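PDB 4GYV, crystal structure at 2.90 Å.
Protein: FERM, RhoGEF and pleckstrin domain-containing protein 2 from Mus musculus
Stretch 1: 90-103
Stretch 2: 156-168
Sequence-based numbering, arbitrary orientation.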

ATOM      1  N   ARG A  90      19.321 -17.261  -2.921  1.00 54.68           N
ATOM      2  CA  ARG A  90      19.866 -17.259  -1.580  1.00 59.59           C
ATOM      3  C   ARG A  90      19.709 -15.878  -0.998  1.00 56.67           C
ATOM      4  O   ARG A  90      19.348 -14.951  -1.709  1.00 58.20           O
ATOM      5  CB  ARG A  90      21.328 -17.655  -1.609  1.00 51.23           C
ATOM      6  CG  ARG A  90      22.120 -16.821  -2.518  1.00 57.97           C
ATOM      7  CD  ARG A  90      23.560 -16.961  -2.182  1.00 77.86           C
ATOM      8  NE  ARG A  90      24.353 -15.881  -2.763  1.00 99.52           N
ATOM      9  CZ  ARG A  90      25.499 -15.463  -2.236  1.00102.11           C
ATOM     10  NH1 ARG A  90      26.175 -14.468  -2.821  1.00102.62           N
ATOM     11  NH2 ARG A  90      25.948 -16.044  -1.109  1.00 84.79           N
ATOM     12  N   ILE A  91      19.997 -15.745   0.292  1.00 58.00           N
ATOM     13  CA  ILE A  91      19.675 -14.530   1.022  1.00 55.75           C
ATOM     14  C   ILE A  91      20.771 -14.196   2.037  1.00 60.38           C
ATOM     15  O   ILE A  91      20.868 -13.061   2.524  1.00 66.17           O
ATOM     16  CB  ILE A  91      18.326 -14.698   1.753  1.00 48.63           C
ATOM     17  CG1 ILE A  91      17.807 -13.368   2.270  1.00 50.18           C
ATOM     18  CG2 ILE A  91      18.481 -15.665   2.919  1.00 48.20           C
ATOM     19  CD1 ILE A  91      17.532 -12.403   1.199  1.00 64.54           C
ATOM     20  N   GLY A  92      21.608 -15.185   2.331  1.00 57.71           N
ATOM     21  CA  GLY A  92      22.552 -15.106   3.436  1.00 60.31           C
ATOM     22  C   GLY A  92      23.623 -14.042   3.318  1.00 61.20           C
ATOM     23  O   GLY A  92      24.061 -13.486   4.318  1.00 62.09           O
ATOM     24  N   ASP A  93      24.060 -13.769   2.096  1.00 62.72           N
ATOM     25  CA  ASP A  93      25.058 -12.731   1.867  1.00 64.44           C
ATOM     26  C   ASP A  93      24.518 -11.376   2.286  1.00 65.83           C
ATOM     27  O   ASP A  93      25.239 -10.569   2.880  1.00 67.37           O
ATOM     28  CB  ASP A  93      25.474 -12.687   0.395  1.00 58.21           C
ATOM     29  CG  ASP A  93      24.288 -12.753  -0.558  1.00 65.85           C
ATOM     30  OD1 ASP A  93      23.226 -13.304  -0.178  1.00 73.12           O
ATOM     31  OD2 ASP A  93      24.424 -12.263  -1.696  1.00 65.29           O
ATOM     32  N   ILE A  94      23.243 -11.146   1.974  1.00 55.97           N
ATOM     33  CA  ILE A  94      22.572  -9.900   2.290  1.00 56.20           C
ATOM     34  C   ILE A  94      22.359  -9.783   3.802  1.00 60.56           C
ATOM     35  O   ILE A  94      22.706  -8.769   4.405  1.00 60.63           O
ATOM     36  CB  ILE A  94      21.255  -9.798   1.503  1.00 51.63           C
ATOM     37  CG1 ILE A  94      21.573  -9.731   0.017  1.00 47.96           C
ATOM     38  CG2 ILE A  94      20.426  -8.586   1.921  1.00 45.73           C
ATOM     39  CD1 ILE A  94      20.384  -9.608  -0.821  1.00 51.45           C
ATOM     40  N   LEU A  95      21.822 -10.836   4.405  1.00 53.88           N
ATOM     41  CA  LEU A  95      21.654 -10.886   5.850  1.00 51.98           C
ATOM     42  C   LEU A  95      22.957 -10.601   6.577  1.00 56.37           C
ATOM     43  O   LEU A  95      22.996  -9.877   7.577  1.00 58.63           O
ATOM     44  CB  LEU A  95      21.139 -12.259   6.273  1.00 49.32           C
ATOM     45  CG  LEU A  95      19.789 -12.641   5.682  1.00 49.88           C
ATOM     46  CD1 LEU A  95      19.390 -14.006   6.151  1.00 50.85           C
ATOM     47  CD2 LEU A  95      18.738 -11.622   6.061  1.00 41.32           C
ATOM     48  N   LEU A  96      24.032 -11.182   6.083  1.00 53.94           N
ATOM     49  CA  LEU A  96      25.294 -11.054   6.770  1.00 53.68           C
ATOM     50  C   LEU A  96      25.788  -9.637   6.671  1.00 57.91           C
ATOM     51  O   LEU A  96      26.291  -9.089   7.636  1.00 62.56           O
ATOM     52  CB  LEU A  96      26.307 -11.982   6.152  1.00 51.81           C
ATOM     53  CG  LEU A  96      27.749 -11.753   6.566  1.00 55.00           C
ATOM     54  CD1 LEU A  96      27.896 -12.056   8.022  1.00 55.91           C
ATOM     55  CD2 LEU A  96      28.637 -12.636   5.733  1.00 57.81           C
ATOM     56  N   ARG A  97      25.659  -9.045   5.494  1.00 65.76           N
ATOM     57  CA  ARG A  97      26.081  -7.663   5.318  1.00 68.96           C
ATOM     58  C   ARG A  97      25.281  -6.768   6.281  1.00 61.32           C
ATOM     59  O   ARG A  97      25.847  -6.019   7.067  1.00 58.59           O
ATOM     60  CB  ARG A  97      25.930  -7.230   3.849  1.00 68.76           C
ATOM     61  CG  ARG A  97      26.272  -5.765   3.560  1.00 79.40           C
ATOM     62  CD  ARG A  97      26.392  -5.443   2.065  1.00 83.48           C
ATOM     63  NE  ARG A  97      25.142  -5.649   1.335  1.00 92.40           N
ATOM     64  CZ  ARG A  97      24.954  -6.585   0.399  1.00 98.68           C
ATOM     65  NH1 ARG A  97      23.771  -6.696  -0.212  1.00 96.11           N
ATOM     66  NH2 ARG A  97      25.944  -7.409   0.057  1.00 99.30           N
ATOM     67  N   ASN A  98      23.966  -6.886   6.255  1.00 57.59           N
ATOM     68  CA  ASN A  98      23.128  -6.076   7.131  1.00 58.47           C
ATOM     69  C   ASN A  98      23.233  -6.380   8.630  1.00 58.04           C
ATOM     70  O   ASN A  98      23.187  -5.458   9.436  1.00 62.78           O
ATOM     71  CB  ASN A  98      21.670  -6.090   6.657  1.00 52.44           C
ATOM     72  CG  ASN A  98      21.515  -5.458   5.304  1.00 60.18           C
ATOM     73  OD1 ASN A  98      21.158  -4.286   5.199  1.00 73.56           O
ATOM     74  ND2 ASN A  98      21.833  -6.213   4.252  1.00 58.86           N
HETATM   75  N   MSE A  99      23.389  -7.643   9.020  1.00 53.25           N
HETATM   76  CA  MSE A  99      23.567  -7.909  10.444  1.00 51.07           C
HETATM   77  C   MSE A  99      24.856  -7.274  10.950  1.00 55.55           C
HETATM   78  O   MSE A  99      24.892  -6.719  12.038  1.00 64.33           O
HETATM   79  CB  MSE A  99      23.497  -9.392  10.782  1.00 47.03           C
HETATM   80  CG  MSE A  99      22.128 -10.035  10.542  1.00 55.84           C
HETATM   81 SE   MSE A  99      20.511  -9.061  11.145  1.00 72.78          SE
HETATM   82  CE  MSE A  99      19.956  -8.296   9.487  1.00 71.37           C
ATOM     83  N   ARG A 100      25.911  -7.324  10.146  1.00 58.02           N
ATOM     84  CA  ARG A 100      27.145  -6.624  10.485  1.00 59.04           C
ATOM     85  C   ARG A 100      26.913  -5.113  10.607  1.00 62.50           C
ATOM     86  O   ARG A 100      27.453  -4.479  11.500  1.00 74.09           O
ATOM     87  CB  ARG A 100      28.256  -6.900   9.449  1.00 63.98           C
ATOM     88  CG  ARG A 100      29.176  -8.117   9.701  1.00 72.42           C
ATOM     89  CD  ARG A 100      30.523  -7.992   8.945  1.00138.28           C
ATOM     90  NE  ARG A 100      30.359  -7.871   7.492  1.00142.08           N
ATOM     91  CZ  ARG A 100      30.303  -6.718   6.820  1.00141.97           C
ATOM     92  NH1 ARG A 100      30.140  -6.715   5.501  1.00137.89           N
ATOM     93  NH2 ARG A 100      30.403  -5.560   7.461  1.00141.42           N
ATOM     94  N   GLN A 101      26.132  -4.541   9.693  1.00 60.62           N
ATOM     95  CA  GLN A 101      25.894  -3.099   9.664  1.00 60.39           C
ATOM     96  C   GLN A 101      25.170  -2.665  10.918  1.00 66.15           C
ATOM     97  O   GLN A 101      25.376  -1.571  11.433  1.00 68.86           O
ATOM     98  CB  GLN A 101      25.025  -2.727   8.474  1.00 60.17           C
ATOM     99  CG  GLN A 101      25.773  -2.207   7.293  1.00 73.94           C
ATOM    100  CD  GLN A 101      24.970  -2.332   6.005  1.00 84.18           C
ATOM    101  OE1 GLN A 101      23.743  -2.551   6.031  1.00 88.59           O
ATOM    102  NE2 GLN A 101      25.663  -2.212   4.859  1.00 80.46           N
ATOM    103  N   LEU A 102      24.301  -3.540  11.389  1.00 61.42           N
ATOM    104  CA  LEU A 102      23.418  -3.247  12.492  1.00 56.19           C
ATOM    105  C   LEU A 102      24.232  -2.914  13.730  1.00 64.81           C
ATOM    106  O   LEU A 102      23.791  -2.150  14.583  1.00 69.69           O
ATOM    107  CB  LEU A 102      22.544  -4.467  12.730  1.00 57.57           C
ATOM    108  CG  LEU A 102      21.351  -4.387  13.649  1.00 58.93           C
ATOM    109  CD1 LEU A 102      20.458  -3.281  13.183  1.00 51.42           C
ATOM    110  CD2 LEU A 102      20.648  -5.726  13.582  1.00 62.83           C
ATOM    111  N   LYS A 103      25.430  -3.480  13.822  1.00 60.21           N
ATOM    112  CA  LYS A 103      26.274  -3.247  14.981  1.00 66.32           C
ATOM    113  C   LYS A 103      26.554  -1.764  15.188  1.00 66.80           C
ATOM    114  O   LYS A 103      26.704  -1.302  16.315  1.00 81.72           O
ATOM    115  CB  LYS A 103      27.579  -4.035  14.870  1.00 72.86           C
ATOM    116  CG  LYS A 103      27.400  -5.539  14.939  1.00 78.69           C
ATOM    117  CD  LYS A 103      28.749  -6.236  14.897  1.00 89.95           C
ATOM    118  CE  LYS A 103      28.603  -7.749  14.889  1.00 98.71           C
ATOM    119  NZ  LYS A 103      29.888  -8.444  14.565  1.00101.87           N
TER
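Stretch 2 (156-168) RLVHYRLLLSRLC

Stretch 2 is helical throughout, part of a helix that begins before R156 and continues past C168; stretch 1 enters its own helix at G92, with I91 at the N-cap position. The two helices run in roughly opposite directions, with 146° between their N-to-C directions (signed crossing angle -146°) and a closest axial approach of 12.3 Å. That spacing is wide, so the backbones stay apart and side chains fill the gap: the CA atoms of L95 and L164 are 8.4 Å apart, those of M99 and Y160 8.8 Å, and those of L102 and L157 9.3 Å. As stretch 1 advances, its partners therefore step backward along stretch 2. Successive contact residues, I91, L95, M99 and L102 on one side and L157, Y160, L164 and L167 on the other, are three or four apart, which places each set along one face of its helix.

At the start of stretch 1, I91 CG2 meets L167 CD1 at 3.7 Å. One turn on, L95 points toward stretch 2 and its CD1 touches both L167 CD1 and L164 CD2, each at 3.5 Å. M99, a selenomethionine, leaves its backbone sideways, but its end comes nearer: CG lies 3.8 Å from L164 CD1, and SE lies 3.7 Å from Y160 CD2. The selenium is 4.6 Å from the centroid of the Y160 ring and 48° off the ring normal, an oblique approach. L102 CD2 packs on L157 CD2 at 3.6 Å and reaches the edge of the Y160 ring, 4.4 Å from CD2 of Y160. No hydrogen bond joins the stretches; the contact is apolar packing with one selenium-aromatic approach, burying 322 Å² over both sides. The Y160 hydroxyl is hydrogen-bonded elsewhere in the structure.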

ATOM      1  N   ARG A 156      12.115  -6.315  16.654  1.00 44.36           N
ATOM      2  CA  ARG A 156      12.471  -6.711  15.283  1.00 36.20           C
ATOM      3  C   ARG A 156      13.806  -7.425  15.281  1.00 48.82           C
ATOM      4  O   ARG A 156      14.003  -8.385  14.537  1.00 52.65           O
ATOM      5  CB  ARG A 156      12.517  -5.515  14.336  1.00 32.24           C
ATOM      6  CG  ARG A 156      12.752  -5.843  12.890  1.00 31.66           C
ATOM      7  CD  ARG A 156      11.589  -6.611  12.286  1.00 43.23           C
ATOM      8  NE  ARG A 156      11.852  -6.989  10.891  1.00 48.31           N
ATOM      9  CZ  ARG A 156      11.334  -8.055  10.281  1.00 48.42           C
ATOM     10  NH1 ARG A 156      10.522  -8.870  10.932  1.00 46.35           N
ATOM     11  NH2 ARG A 156      11.632  -8.310   9.019  1.00 48.42           N
ATOM     12  N   LEU A 157      14.726  -6.964  16.123  1.00 47.28           N
ATOM     13  CA  LEU A 157      16.038  -7.585  16.177  1.00 52.62           C
ATOM     14  C   LEU A 157      15.941  -9.023  16.684  1.00 56.94           C
ATOM     15  O   LEU A 157      16.639  -9.902  16.208  1.00 64.13           O
ATOM     16  CB  LEU A 157      16.995  -6.764  17.031  1.00 48.96           C
ATOM     17  CG  LEU A 157      17.098  -5.316  16.567  1.00 53.54           C
ATOM     18  CD1 LEU A 157      18.155  -4.640  17.371  1.00 60.78           C
ATOM     19  CD2 LEU A 157      17.453  -5.232  15.103  1.00 51.57           C
ATOM     20  N   VAL A 158      15.052  -9.256  17.637  1.00 56.63           N
ATOM     21  CA  VAL A 158      14.838 -10.587  18.172  1.00 56.59           C
ATOM     22  C   VAL A 158      14.288 -11.485  17.084  1.00 56.99           C
ATOM     23  O   VAL A 158      14.733 -12.615  16.910  1.00 64.52           O
ATOM     24  CB  VAL A 158      13.838 -10.537  19.320  1.00 56.22           C
ATOM     25  CG1 VAL A 158      13.341 -11.927  19.658  1.00 58.01           C
ATOM     26  CG2 VAL A 158      14.476  -9.884  20.513  1.00 56.10           C
ATOM     27  N   HIS A 159      13.314 -10.964  16.353  1.00 49.32           N
ATOM     28  CA  HIS A 159      12.768 -11.645  15.198  1.00 45.37           C
ATOM     29  C   HIS A 159      13.854 -12.057  14.219  1.00 53.67           C
ATOM     30  O   HIS A 159      13.826 -13.176  13.728  1.00 60.33           O
ATOM     31  CB  HIS A 159      11.742 -10.759  14.496  1.00 45.60           C
ATOM     32  CG  HIS A 159      10.709 -11.530  13.731  1.00 51.81           C
ATOM     33  ND1 HIS A 159       9.601 -10.941  13.165  1.00 56.42           N
ATOM     34  CD2 HIS A 159      10.622 -12.846  13.434  1.00 51.71           C
ATOM     35  CE1 HIS A 159       8.871 -11.862  12.562  1.00 50.16           C
ATOM     36  NE2 HIS A 159       9.466 -13.029  12.716  1.00 52.27           N
ATOM     37  N   TYR A 160      14.807 -11.161  13.939  1.00 49.17           N
ATOM     38  CA  TYR A 160      15.935 -11.487  13.061  1.00 45.70           C
ATOM     39  C   TYR A 160      16.698 -12.715  13.575  1.00 54.19           C
ATOM     40  O   TYR A 160      17.025 -13.622  12.800  1.00 57.97           O
ATOM     41  CB  TYR A 160      16.915 -10.319  12.925  1.00 41.11           C
ATOM     42  CG  TYR A 160      16.450  -9.142  12.075  1.00 51.10           C
ATOM     43  CD1 TYR A 160      15.335  -9.235  11.231  1.00 48.56           C
ATOM     44  CD2 TYR A 160      17.137  -7.929  12.112  1.00 52.28           C
ATOM     45  CE1 TYR A 160      14.919  -8.136  10.454  1.00 43.71           C
ATOM     46  CE2 TYR A 160      16.734  -6.838  11.343  1.00 48.10           C
ATOM     47  CZ  TYR A 160      15.633  -6.949  10.522  1.00 50.26           C
ATOM     48  OH  TYR A 160      15.257  -5.856   9.779  1.00 51.83           O
ATOM     49  N   ARG A 161      16.982 -12.745  14.879  1.00 50.31           N
ATOM     50  CA  ARG A 161      17.744 -13.848  15.459  1.00 53.45           C
ATOM     51  C   ARG A 161      16.971 -15.138  15.235  1.00 55.16           C
ATOM     52  O   ARG A 161      17.551 -16.190  15.003  1.00 56.73           O
ATOM     53  CB  ARG A 161      18.001 -13.633  16.957  1.00 52.92           C
ATOM     54  CG  ARG A 161      19.044 -14.583  17.590  1.00 60.82           C
ATOM     55  CD  ARG A 161      18.635 -15.108  18.980  1.00 77.65           C
ATOM     56  NE  ARG A 161      18.441 -14.058  19.993  1.00 87.03           N
ATOM     57  CZ  ARG A 161      17.334 -13.909  20.731  1.00 84.64           C
ATOM     58  NH1 ARG A 161      16.305 -14.737  20.570  1.00 93.48           N
ATOM     59  NH2 ARG A 161      17.246 -12.930  21.630  1.00 68.21           N
ATOM     60  N   LEU A 162      15.651 -15.038  15.286  1.00 50.19           N
ATOM     61  CA  LEU A 162      14.783 -16.192  15.166  1.00 52.82           C
ATOM     62  C   LEU A 162      14.840 -16.741  13.766  1.00 61.37           C
ATOM     63  O   LEU A 162      15.026 -17.943  13.565  1.00 56.94           O
ATOM     64  CB  LEU A 162      13.357 -15.767  15.450  1.00 58.33           C
ATOM     65  CG  LEU A 162      12.775 -16.252  16.753  1.00 68.96           C
ATOM     66  CD1 LEU A 162      12.446 -17.722  16.535  1.00 79.24           C
ATOM     67  CD2 LEU A 162      13.799 -16.011  17.901  1.00 70.13           C
ATOM     68  N   LEU A 163      14.655 -15.829  12.808  1.00 61.10           N
ATOM     69  CA  LEU A 163      14.653 -16.125  11.382  1.00 50.78           C
ATOM     70  C   LEU A 163      15.985 -16.707  10.912  1.00 54.60           C
ATOM     71  O   LEU A 163      16.011 -17.711  10.213  1.00 66.27           O
ATOM     72  CB  LEU A 163      14.285 -14.867  10.592  1.00 49.38           C
ATOM     73  CG  LEU A 163      12.825 -14.405  10.734  1.00 49.25           C
ATOM     74  CD1 LEU A 163      12.700 -12.900  10.581  1.00 38.90           C
ATOM     75  CD2 LEU A 163      11.888 -15.127   9.756  1.00 39.82           C
ATOM     76  N   LEU A 164      17.090 -16.086  11.300  1.00 50.54           N
ATOM     77  CA  LEU A 164      18.394 -16.646  10.986  1.00 55.48           C
ATOM     78  C   LEU A 164      18.600 -18.027  11.612  1.00 60.78           C
ATOM     79  O   LEU A 164      19.253 -18.899  11.041  1.00 65.38           O
ATOM     80  CB  LEU A 164      19.492 -15.670  11.383  1.00 55.08           C
ATOM     81  CG  LEU A 164      19.633 -14.659  10.249  1.00 57.28           C
ATOM     82  CD1 LEU A 164      20.179 -13.318  10.705  1.00 49.18           C
ATOM     83  CD2 LEU A 164      20.532 -15.276   9.191  1.00 62.78           C
ATOM     84  N   SER A 165      18.016 -18.244  12.776  1.00 58.56           N
ATOM     85  CA  SER A 165      18.100 -19.554  13.390  1.00 60.69           C
ATOM     86  C   SER A 165      17.465 -20.611  12.522  1.00 65.53           C
ATOM     87  O   SER A 165      17.974 -21.720  12.418  1.00 68.19           O
ATOM     88  CB  SER A 165      17.428 -19.552  14.748  1.00 56.94           C
ATOM     89  OG  SER A 165      18.233 -18.839  15.661  1.00 71.04           O
ATOM     90  N   ARG A 166      16.352 -20.269  11.895  1.00 57.80           N
ATOM     91  CA  ARG A 166      15.622 -21.250  11.119  1.00 55.74           C
ATOM     92  C   ARG A 166      16.392 -21.595   9.856  1.00 67.43           C
ATOM     93  O   ARG A 166      16.467 -22.770   9.458  1.00 77.02           O
ATOM     94  CB  ARG A 166      14.259 -20.710  10.759  1.00 50.84           C
ATOM     95  CG  ARG A 166      13.511 -20.101  11.915  1.00 55.49           C
ATOM     96  CD  ARG A 166      12.079 -20.611  11.967  1.00 63.73           C
ATOM     97  NE  ARG A 166      11.418 -20.530  10.667  1.00 62.38           N
ATOM     98  CZ  ARG A 166      10.824 -19.438  10.205  1.00 64.94           C
ATOM     99  NH1 ARG A 166      10.793 -18.319  10.950  1.00 62.70           N
ATOM    100  NH2 ARG A 166      10.247 -19.482   9.008  1.00 54.54           N
ATOM    101  N   LEU A 167      16.952 -20.561   9.230  1.00 55.81           N
ATOM    102  CA  LEU A 167      17.786 -20.728   8.046  1.00 56.62           C
ATOM    103  C   LEU A 167      18.979 -21.601   8.380  1.00 66.88           C
ATOM    104  O   LEU A 167      19.278 -22.542   7.658  1.00 69.92           O
ATOM    105  CB  LEU A 167      18.280 -19.378   7.508  1.00 52.24           C
ATOM    106  CG  LEU A 167      17.374 -18.595   6.563  1.00 52.12           C
ATOM    107  CD1 LEU A 167      18.003 -17.262   6.202  1.00 46.35           C
ATOM    108  CD2 LEU A 167      17.106 -19.407   5.314  1.00 47.25           C
ATOM    109  N   CYS A 168      19.664 -21.285   9.476  1.00 66.39           N
ATOM    110  CA  CYS A 168      20.857 -22.026   9.838  1.00 64.57           C
ATOM    111  C   CYS A 168      20.496 -23.465  10.096  1.00 73.62           C
ATOM    112  O   CYS A 168      21.178 -24.381   9.638  1.00 88.84           O
ATOM    113  CB  CYS A 168      21.533 -21.406  11.046  1.00 64.42           C
ATOM    114  SG  CYS A 168      22.449 -19.916  10.640  1.00 70.61           S
TER